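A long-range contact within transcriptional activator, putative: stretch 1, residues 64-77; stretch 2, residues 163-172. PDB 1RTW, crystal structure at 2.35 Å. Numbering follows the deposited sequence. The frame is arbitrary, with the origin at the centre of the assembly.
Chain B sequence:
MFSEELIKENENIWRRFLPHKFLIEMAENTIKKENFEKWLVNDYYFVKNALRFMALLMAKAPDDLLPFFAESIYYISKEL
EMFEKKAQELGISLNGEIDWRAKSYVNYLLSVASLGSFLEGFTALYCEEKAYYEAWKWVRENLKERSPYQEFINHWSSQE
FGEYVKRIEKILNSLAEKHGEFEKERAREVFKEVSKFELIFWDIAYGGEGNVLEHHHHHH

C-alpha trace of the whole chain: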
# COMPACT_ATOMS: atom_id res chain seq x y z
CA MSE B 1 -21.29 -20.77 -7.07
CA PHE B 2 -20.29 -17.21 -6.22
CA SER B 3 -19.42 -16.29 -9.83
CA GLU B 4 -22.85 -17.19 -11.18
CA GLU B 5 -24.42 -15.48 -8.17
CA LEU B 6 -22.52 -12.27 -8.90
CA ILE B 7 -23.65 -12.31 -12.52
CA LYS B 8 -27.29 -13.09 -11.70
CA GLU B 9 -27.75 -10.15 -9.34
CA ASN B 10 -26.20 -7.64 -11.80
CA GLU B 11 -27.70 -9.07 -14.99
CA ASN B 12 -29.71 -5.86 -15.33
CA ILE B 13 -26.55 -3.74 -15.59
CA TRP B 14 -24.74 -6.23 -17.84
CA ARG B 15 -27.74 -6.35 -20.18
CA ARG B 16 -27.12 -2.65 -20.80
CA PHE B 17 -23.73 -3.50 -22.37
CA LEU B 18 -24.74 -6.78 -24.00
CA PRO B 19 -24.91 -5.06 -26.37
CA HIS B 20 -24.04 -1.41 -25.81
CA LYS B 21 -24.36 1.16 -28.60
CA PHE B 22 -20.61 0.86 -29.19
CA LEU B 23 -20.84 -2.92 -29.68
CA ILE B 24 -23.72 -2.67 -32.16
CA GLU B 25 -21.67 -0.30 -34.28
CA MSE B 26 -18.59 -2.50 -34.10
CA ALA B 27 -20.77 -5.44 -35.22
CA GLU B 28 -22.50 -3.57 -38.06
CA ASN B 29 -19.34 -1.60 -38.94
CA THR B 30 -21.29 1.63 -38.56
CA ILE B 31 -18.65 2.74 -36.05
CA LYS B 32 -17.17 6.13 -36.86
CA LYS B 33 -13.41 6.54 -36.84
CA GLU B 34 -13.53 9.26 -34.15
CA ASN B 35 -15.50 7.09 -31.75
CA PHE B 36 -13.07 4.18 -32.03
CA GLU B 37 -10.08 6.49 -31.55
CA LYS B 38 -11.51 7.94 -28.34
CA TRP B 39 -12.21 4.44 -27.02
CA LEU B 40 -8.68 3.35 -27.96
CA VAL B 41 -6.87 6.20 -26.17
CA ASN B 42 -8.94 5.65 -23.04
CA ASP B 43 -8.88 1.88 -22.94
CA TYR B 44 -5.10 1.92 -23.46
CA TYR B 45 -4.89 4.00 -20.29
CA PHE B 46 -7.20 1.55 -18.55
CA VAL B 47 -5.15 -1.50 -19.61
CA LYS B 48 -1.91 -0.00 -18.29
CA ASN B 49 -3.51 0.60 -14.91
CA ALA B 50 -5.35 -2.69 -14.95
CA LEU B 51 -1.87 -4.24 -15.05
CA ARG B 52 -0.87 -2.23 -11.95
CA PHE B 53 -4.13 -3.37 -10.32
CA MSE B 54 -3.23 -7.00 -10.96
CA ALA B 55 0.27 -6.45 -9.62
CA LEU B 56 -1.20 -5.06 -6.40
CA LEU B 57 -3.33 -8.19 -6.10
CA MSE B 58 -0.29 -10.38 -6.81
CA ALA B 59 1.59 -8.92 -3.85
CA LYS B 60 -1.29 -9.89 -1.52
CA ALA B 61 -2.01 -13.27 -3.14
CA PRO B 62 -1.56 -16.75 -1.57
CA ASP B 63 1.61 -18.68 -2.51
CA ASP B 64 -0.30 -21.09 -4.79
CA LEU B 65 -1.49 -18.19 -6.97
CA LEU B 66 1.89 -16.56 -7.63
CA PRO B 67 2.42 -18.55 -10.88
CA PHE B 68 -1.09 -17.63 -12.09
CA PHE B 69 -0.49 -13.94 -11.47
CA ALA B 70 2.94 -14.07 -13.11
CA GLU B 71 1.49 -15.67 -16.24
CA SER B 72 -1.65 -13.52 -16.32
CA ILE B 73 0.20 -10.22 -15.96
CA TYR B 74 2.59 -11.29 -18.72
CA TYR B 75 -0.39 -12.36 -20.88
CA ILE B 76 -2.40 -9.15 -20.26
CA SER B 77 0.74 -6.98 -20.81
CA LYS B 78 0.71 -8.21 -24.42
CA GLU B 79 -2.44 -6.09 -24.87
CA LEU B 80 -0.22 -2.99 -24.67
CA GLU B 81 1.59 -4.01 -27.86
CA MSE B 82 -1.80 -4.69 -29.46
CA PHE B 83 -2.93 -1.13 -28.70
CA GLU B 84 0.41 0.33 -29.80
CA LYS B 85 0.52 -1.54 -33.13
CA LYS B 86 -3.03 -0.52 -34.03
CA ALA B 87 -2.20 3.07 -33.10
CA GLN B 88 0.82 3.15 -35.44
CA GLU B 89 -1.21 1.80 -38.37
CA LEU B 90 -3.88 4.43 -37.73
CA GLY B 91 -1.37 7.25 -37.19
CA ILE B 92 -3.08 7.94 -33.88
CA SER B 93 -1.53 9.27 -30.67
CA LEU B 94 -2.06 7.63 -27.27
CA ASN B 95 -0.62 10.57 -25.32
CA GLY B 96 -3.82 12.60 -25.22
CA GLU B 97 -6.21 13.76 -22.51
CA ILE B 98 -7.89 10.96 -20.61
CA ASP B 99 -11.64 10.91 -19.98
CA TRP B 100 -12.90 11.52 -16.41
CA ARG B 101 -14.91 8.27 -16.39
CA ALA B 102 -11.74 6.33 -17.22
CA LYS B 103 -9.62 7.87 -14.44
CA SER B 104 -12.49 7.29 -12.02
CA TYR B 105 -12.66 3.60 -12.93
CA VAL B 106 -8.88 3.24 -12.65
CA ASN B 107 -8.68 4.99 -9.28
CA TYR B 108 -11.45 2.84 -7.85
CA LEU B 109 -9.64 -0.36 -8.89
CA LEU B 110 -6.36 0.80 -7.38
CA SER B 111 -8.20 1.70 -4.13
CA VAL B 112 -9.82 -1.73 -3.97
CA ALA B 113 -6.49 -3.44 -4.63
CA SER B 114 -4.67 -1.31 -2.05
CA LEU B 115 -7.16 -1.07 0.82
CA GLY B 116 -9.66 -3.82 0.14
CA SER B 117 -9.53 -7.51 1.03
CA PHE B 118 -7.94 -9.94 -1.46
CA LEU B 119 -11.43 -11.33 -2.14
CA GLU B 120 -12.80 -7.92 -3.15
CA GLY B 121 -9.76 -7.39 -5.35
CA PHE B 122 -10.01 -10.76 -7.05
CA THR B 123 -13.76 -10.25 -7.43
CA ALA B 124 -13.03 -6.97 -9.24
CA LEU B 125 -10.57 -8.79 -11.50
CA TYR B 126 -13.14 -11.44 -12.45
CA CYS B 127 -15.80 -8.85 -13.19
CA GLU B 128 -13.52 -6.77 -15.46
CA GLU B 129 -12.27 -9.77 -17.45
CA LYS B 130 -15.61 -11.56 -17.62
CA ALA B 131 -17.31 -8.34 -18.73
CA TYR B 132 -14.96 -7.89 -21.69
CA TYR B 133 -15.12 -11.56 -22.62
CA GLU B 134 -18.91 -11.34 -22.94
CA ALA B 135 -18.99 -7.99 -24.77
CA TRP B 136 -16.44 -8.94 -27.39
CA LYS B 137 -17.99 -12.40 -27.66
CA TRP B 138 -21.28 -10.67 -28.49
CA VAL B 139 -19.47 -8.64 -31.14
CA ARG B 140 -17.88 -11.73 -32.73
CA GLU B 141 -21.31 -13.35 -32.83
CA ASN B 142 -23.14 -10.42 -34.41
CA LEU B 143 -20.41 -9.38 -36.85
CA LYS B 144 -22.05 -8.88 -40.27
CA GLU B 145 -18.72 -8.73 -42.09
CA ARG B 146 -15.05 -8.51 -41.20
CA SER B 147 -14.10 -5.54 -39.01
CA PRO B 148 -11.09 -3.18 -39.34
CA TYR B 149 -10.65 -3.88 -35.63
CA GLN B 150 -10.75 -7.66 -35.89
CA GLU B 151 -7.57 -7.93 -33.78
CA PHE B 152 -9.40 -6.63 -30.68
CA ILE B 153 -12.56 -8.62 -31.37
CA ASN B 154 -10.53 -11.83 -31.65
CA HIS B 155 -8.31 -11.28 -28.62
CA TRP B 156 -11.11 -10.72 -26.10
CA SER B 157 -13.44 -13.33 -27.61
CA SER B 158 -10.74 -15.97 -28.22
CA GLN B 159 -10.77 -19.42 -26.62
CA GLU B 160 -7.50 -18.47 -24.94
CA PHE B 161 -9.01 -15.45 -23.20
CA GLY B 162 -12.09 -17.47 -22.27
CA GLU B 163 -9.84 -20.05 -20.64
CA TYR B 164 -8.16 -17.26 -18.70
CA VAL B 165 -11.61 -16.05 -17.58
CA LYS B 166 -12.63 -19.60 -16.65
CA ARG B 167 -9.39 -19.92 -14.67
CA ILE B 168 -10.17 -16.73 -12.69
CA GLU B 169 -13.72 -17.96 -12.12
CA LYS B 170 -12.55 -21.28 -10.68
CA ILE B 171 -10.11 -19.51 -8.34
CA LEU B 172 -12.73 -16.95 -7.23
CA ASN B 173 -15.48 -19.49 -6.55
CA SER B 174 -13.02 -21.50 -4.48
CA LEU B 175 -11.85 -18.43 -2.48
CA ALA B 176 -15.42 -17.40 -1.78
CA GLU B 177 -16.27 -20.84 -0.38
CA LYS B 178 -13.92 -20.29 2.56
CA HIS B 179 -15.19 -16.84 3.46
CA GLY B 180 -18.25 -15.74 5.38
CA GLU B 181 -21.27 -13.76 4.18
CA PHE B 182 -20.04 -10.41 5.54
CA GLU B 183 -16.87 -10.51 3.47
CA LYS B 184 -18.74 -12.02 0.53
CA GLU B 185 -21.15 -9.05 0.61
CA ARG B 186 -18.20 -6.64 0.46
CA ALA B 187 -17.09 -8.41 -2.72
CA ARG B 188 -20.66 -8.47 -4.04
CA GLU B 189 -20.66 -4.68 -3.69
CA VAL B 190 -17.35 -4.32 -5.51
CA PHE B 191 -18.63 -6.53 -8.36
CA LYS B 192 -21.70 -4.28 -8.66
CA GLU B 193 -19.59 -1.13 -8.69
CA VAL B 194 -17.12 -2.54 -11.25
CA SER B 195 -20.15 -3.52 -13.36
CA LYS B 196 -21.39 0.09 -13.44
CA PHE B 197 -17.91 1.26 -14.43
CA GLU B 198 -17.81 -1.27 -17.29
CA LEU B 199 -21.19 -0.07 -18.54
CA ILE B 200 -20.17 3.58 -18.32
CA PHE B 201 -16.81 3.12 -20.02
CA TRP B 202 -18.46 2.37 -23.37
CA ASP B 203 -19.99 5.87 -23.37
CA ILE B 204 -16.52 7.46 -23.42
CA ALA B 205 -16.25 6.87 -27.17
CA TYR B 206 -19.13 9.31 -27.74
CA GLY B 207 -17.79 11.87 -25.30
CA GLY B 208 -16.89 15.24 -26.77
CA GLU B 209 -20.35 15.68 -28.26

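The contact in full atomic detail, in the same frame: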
# COMPACT_ATOMS: atom_id res chain seq x y z
N ASP B 64 0.14 -20.26 -3.66
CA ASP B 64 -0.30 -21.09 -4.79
C ASP B 64 -0.86 -20.35 -6.01
O ASP B 64 -1.17 -20.96 -7.03
CB ASP B 64 -1.26 -22.20 -4.32
CG ASP B 64 -2.60 -21.66 -3.80
OD1 ASP B 64 -2.81 -20.43 -3.73
OD2 ASP B 64 -3.47 -22.50 -3.46
N LEU B 65 -0.97 -19.03 -5.90
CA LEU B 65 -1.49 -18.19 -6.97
C LEU B 65 -0.40 -17.35 -7.64
O LEU B 65 -0.64 -16.73 -8.69
CB LEU B 65 -2.59 -17.28 -6.43
CG LEU B 65 -4.05 -17.68 -6.69
CD1 LEU B 65 -4.23 -19.19 -6.82
CD2 LEU B 65 -4.90 -17.12 -5.59
N LEU B 66 0.79 -17.33 -7.06
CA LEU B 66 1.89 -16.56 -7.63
C LEU B 66 2.15 -16.88 -9.10
O LEU B 66 2.30 -15.97 -9.90
CB LEU B 66 3.16 -16.71 -6.79
CG LEU B 66 3.00 -16.13 -5.38
CD1 LEU B 66 4.27 -16.30 -4.57
CD2 LEU B 66 2.62 -14.66 -5.46
N PRO B 67 2.18 -18.18 -9.48
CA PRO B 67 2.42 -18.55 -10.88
C PRO B 67 1.31 -18.02 -11.80
O PRO B 67 1.57 -17.55 -12.90
CB PRO B 67 2.41 -20.09 -10.83
CG PRO B 67 2.89 -20.39 -9.45
CD PRO B 67 2.11 -19.39 -8.63
N PHE B 68 0.06 -18.11 -11.33
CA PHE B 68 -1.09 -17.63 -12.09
C PHE B 68 -0.96 -16.14 -12.37
O PHE B 68 -1.13 -15.68 -13.50
CB PHE B 68 -2.39 -17.93 -11.33
CG PHE B 68 -3.55 -17.06 -11.74
CD1 PHE B 68 -4.25 -17.32 -12.91
CD2 PHE B 68 -3.92 -15.96 -10.97
CE1 PHE B 68 -5.30 -16.51 -13.31
CE2 PHE B 68 -4.97 -15.14 -11.37
CZ PHE B 68 -5.66 -15.42 -12.54
N PHE B 69 -0.65 -15.37 -11.33
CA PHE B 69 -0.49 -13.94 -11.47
C PHE B 69 0.68 -13.57 -12.36
O PHE B 69 0.59 -12.62 -13.12
CB PHE B 69 -0.38 -13.26 -10.11
CG PHE B 69 -1.71 -12.89 -9.50
CD1 PHE B 69 -2.41 -11.79 -9.97
CD2 PHE B 69 -2.24 -13.63 -8.46
CE1 PHE B 69 -3.64 -11.42 -9.40
CE2 PHE B 69 -3.47 -13.27 -7.89
CZ PHE B 69 -4.16 -12.16 -8.36
N ALA B 70 1.76 -14.34 -12.27
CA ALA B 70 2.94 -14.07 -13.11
C ALA B 70 2.61 -14.25 -14.59
O ALA B 70 2.95 -13.39 -15.41
CB ALA B 70 4.08 -14.97 -12.72
N GLU B 71 1.90 -15.33 -14.89
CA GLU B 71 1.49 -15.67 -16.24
C GLU B 71 0.42 -14.73 -16.77
O GLU B 71 0.47 -14.32 -17.93
CB GLU B 71 0.95 -17.11 -16.29
CG GLU B 71 2.01 -18.19 -16.05
CD GLU B 71 1.45 -19.47 -15.43
OE1 GLU B 71 2.24 -20.21 -14.79
OE2 GLU B 71 0.23 -19.73 -15.55
N SER B 72 -0.56 -14.40 -15.93
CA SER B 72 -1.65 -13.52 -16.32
C SER B 72 -1.17 -12.11 -16.61
O SER B 72 -1.56 -11.53 -17.63
CB SER B 72 -2.73 -13.48 -15.24
OG SER B 72 -3.28 -14.76 -15.05
N ILE B 73 -0.33 -11.57 -15.74
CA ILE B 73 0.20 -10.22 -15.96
C ILE B 73 1.00 -10.17 -17.25
O ILE B 73 0.85 -9.22 -18.04
CB ILE B 73 1.05 -9.76 -14.78
CG1 ILE B 73 0.15 -9.53 -13.57
CG2 ILE B 73 1.82 -8.49 -15.13
CD1 ILE B 73 0.91 -9.12 -12.31
N TYR B 74 1.79 -11.21 -17.50
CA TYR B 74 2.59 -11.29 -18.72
C TYR B 74 1.65 -11.35 -19.92
O TYR B 74 1.84 -10.63 -20.90
CB TYR B 74 3.50 -12.52 -18.68
CG TYR B 74 4.39 -12.65 -19.89
CD1 TYR B 74 5.34 -11.67 -20.21
CD2 TYR B 74 4.27 -13.74 -20.75
CE1 TYR B 74 6.13 -11.77 -21.35
CE2 TYR B 74 5.06 -13.85 -21.90
CZ TYR B 74 5.98 -12.86 -22.19
OH TYR B 74 6.76 -12.96 -23.32
N TYR B 75 0.62 -12.19 -19.83
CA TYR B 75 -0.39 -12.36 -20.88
C TYR B 75 -1.11 -11.04 -21.17
O TYR B 75 -1.08 -10.55 -22.31
CB TYR B 75 -1.37 -13.46 -20.46
CG TYR B 75 -2.56 -13.66 -21.38
CD1 TYR B 75 -2.40 -13.95 -22.74
CD2 TYR B 75 -3.87 -13.58 -20.87
CE1 TYR B 75 -3.51 -14.14 -23.57
CE2 TYR B 75 -4.98 -13.78 -21.68
CZ TYR B 75 -4.80 -14.06 -23.03
OH TYR B 75 -5.93 -14.27 -23.80
N ILE B 76 -1.68 -10.42 -20.13
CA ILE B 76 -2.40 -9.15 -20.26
C ILE B 76 -1.50 -8.00 -20.75
O ILE B 76 -1.97 -7.11 -21.45
CB ILE B 76 -3.06 -8.72 -18.90
CG1 ILE B 76 -3.89 -9.84 -18.29
CG2 ILE B 76 -3.93 -7.51 -19.10
CD1 ILE B 76 -4.78 -10.54 -19.24
N SER B 77 -0.22 -8.02 -20.38
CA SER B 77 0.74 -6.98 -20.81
C SER B 77 0.90 -6.96 -22.33
O SER B 77 1.28 -5.94 -22.91
CB SER B 77 2.12 -7.20 -20.19
OG SER B 77 2.77 -8.32 -20.77
N GLU B 163 -10.44 -19.08 -21.54
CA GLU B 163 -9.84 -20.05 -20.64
C GLU B 163 -9.28 -19.30 -19.44
O GLU B 163 -9.35 -19.77 -18.30
CB GLU B 163 -8.76 -20.85 -21.36
CG GLU B 163 -9.33 -21.81 -22.40
CD GLU B 163 -8.27 -22.53 -23.22
OE1 GLU B 163 -7.26 -21.90 -23.60
OE2 GLU B 163 -8.46 -23.73 -23.49
N TYR B 164 -8.72 -18.13 -19.72
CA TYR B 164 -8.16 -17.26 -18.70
C TYR B 164 -9.29 -16.81 -17.77
O TYR B 164 -9.14 -16.80 -16.55
CB TYR B 164 -7.47 -16.08 -19.39
CG TYR B 164 -7.23 -14.86 -18.52
CD1 TYR B 164 -6.48 -14.96 -17.35
CD2 TYR B 164 -7.77 -13.62 -18.87
CE1 TYR B 164 -6.26 -13.85 -16.55
CE2 TYR B 164 -7.57 -12.50 -18.07
CZ TYR B 164 -6.81 -12.62 -16.92
OH TYR B 164 -6.59 -11.52 -16.12
N VAL B 165 -10.44 -16.47 -18.35
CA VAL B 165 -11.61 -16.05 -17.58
C VAL B 165 -12.11 -17.21 -16.73
O VAL B 165 -12.41 -17.04 -15.55
CB VAL B 165 -12.75 -15.55 -18.50
CG1 VAL B 165 -14.03 -15.35 -17.71
CG2 VAL B 165 -12.35 -14.25 -19.17
N LYS B 166 -12.17 -18.39 -17.34
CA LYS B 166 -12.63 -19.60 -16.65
C LYS B 166 -11.70 -19.92 -15.48
O LYS B 166 -12.15 -20.34 -14.41
CB LYS B 166 -12.68 -20.78 -17.62
CG LYS B 166 -13.30 -22.05 -17.05
CD LYS B 166 -14.79 -21.88 -16.77
CE LYS B 166 -15.59 -21.67 -18.05
NZ LYS B 166 -15.44 -22.81 -19.00
N ARG B 167 -10.41 -19.67 -15.68
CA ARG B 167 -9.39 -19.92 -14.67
C ARG B 167 -9.58 -18.97 -13.48
O ARG B 167 -9.42 -19.39 -12.33
CB ARG B 167 -7.99 -19.78 -15.27
CG ARG B 167 -6.88 -20.33 -14.40
CD ARG B 167 -5.51 -20.18 -15.07
NE ARG B 167 -4.44 -20.70 -14.22
CZ ARG B 167 -3.14 -20.46 -14.39
NH1 ARG B 167 -2.72 -19.70 -15.40
NH2 ARG B 167 -2.25 -20.98 -13.55
N ILE B 168 -9.94 -17.72 -13.75
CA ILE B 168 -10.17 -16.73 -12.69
C ILE B 168 -11.42 -17.12 -11.92
O ILE B 168 -11.46 -17.06 -10.68
CB ILE B 168 -10.35 -15.29 -13.28
CG1 ILE B 168 -9.02 -14.78 -13.84
CG2 ILE B 168 -10.83 -14.34 -12.21
CD1 ILE B 168 -9.17 -13.56 -14.71
N GLU B 169 -12.44 -17.54 -12.67
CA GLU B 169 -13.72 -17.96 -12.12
C GLU B 169 -13.55 -19.09 -11.11
O GLU B 169 -14.05 -19.02 -9.99
CB GLU B 169 -14.64 -18.40 -13.26
CG GLU B 169 -16.05 -18.73 -12.86
CD GLU B 169 -16.92 -19.16 -14.04
OE1 GLU B 169 -16.88 -18.49 -15.10
OE2 GLU B 169 -17.65 -20.17 -13.89
N LYS B 170 -12.80 -20.12 -11.52
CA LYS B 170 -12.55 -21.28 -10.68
C LYS B 170 -11.83 -20.90 -9.39
O LYS B 170 -12.15 -21.42 -8.31
CB LYS B 170 -11.76 -22.33 -11.46
CG LYS B 170 -11.67 -23.69 -10.79
CD LYS B 170 -10.96 -24.69 -11.68
CE LYS B 170 -10.81 -26.05 -11.01
NZ LYS B 170 -9.98 -25.98 -9.77
N ILE B 171 -10.86 -19.98 -9.50
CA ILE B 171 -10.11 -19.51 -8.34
C ILE B 171 -11.02 -18.70 -7.41
O ILE B 171 -10.99 -18.90 -6.19
CB ILE B 171 -8.90 -18.65 -8.76
CG1 ILE B 171 -7.88 -19.53 -9.47
CG2 ILE B 171 -8.25 -18.01 -7.56
CD1 ILE B 171 -6.77 -18.76 -10.13
N LEU B 172 -11.80 -17.79 -7.98
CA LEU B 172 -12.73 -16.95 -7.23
C LEU B 172 -13.75 -17.78 -6.45
O LEU B 172 -13.91 -17.62 -5.24
CB LEU B 172 -13.50 -16.02 -8.17
CG LEU B 172 -14.54 -15.12 -7.51
CD1 LEU B 172 -13.84 -14.13 -6.57
CD2 LEU B 172 -15.34 -14.38 -8.58
O HOH W 1 -3.28 -17.33 -17.17

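How do two helices whose axes stay 12.3 Å apart at closest approach keep in touch? They run roughly antiparallel, at 148°, and large side chains span the gap, and the two residues most covered by the opposite stretch are aromatic, Phe68 and Tyr164. Both point their CA-to-CB bonds toward the opposing helix, and both adopt the t rotamer at chi1 (158° and 161°). Each ring reaches into a hole on the other side: Phe68 sits among Tyr164, Arg167, Ile168 and Ile171, while Tyr164 sits among Phe68, Ser72, Tyr75 and Ile76.

What surrounds the Phe68 ring? Ile171, with chi1 m and chi2 t, extends its CD1 over one face, 3.9 Å from the ring centroid of Phe68 and only 7° off the ring normal, a well-centred CH-pi contact. The edge is occupied too: Phe68 CZ lies 3.7 Å from Ile168 CG1, and Phe68 CD1 lies 3.6 Å from Arg167 NE. Leu65 extends the apolar patch toward the end of the contact. Its CA-to-CB bond points sideways and its chi1 of -101° falls between wells, yet its end comes nearer, bringing Leu65 CD2 to 4.0 Å from Ile171 CG2.

Why is Arg167 so extended? Its first three chi angles are all t, which carries the guanidinium along the side of Phe68 to Glu71. Phe68 CD1 lies over one face of that flat group, leaving its edge to meet the carboxylate. The resulting salt bridge has Arg167 NH1 donating to Glu71 OE2 at 3.0 Å with an angle of 163°; a second, weak bond runs from Arg167 NH2 to the same Glu71 OE2 at 3.4 Å. Glu71 meets the arginine with chi1 m and chi2 t. A water adds a weak link, accepting from Arg167 NH1 at 3.0 Å and donating to Ser72 OG at 3.3 Å.

How is Tyr164 held at the other end? Tyr75, also t at chi1, turns its edge to the face of Tyr164, with centroids 5.6 Å apart and planes at 73°. Ile76 starts sideways, but its m, m conformation brings Ile76 CD1 to 3.6 Å from Tyr164 CE2. Ser72 is small and, with chi1 m, turns its hydroxyl back to its own helix, where Ser72 OG donates to Phe68 O at 2.8 Å; the same OG lies 3.5 Å from Tyr164 CE1. The Tyr164 hydroxyl is hydrogen-bonded elsewhere in the structure.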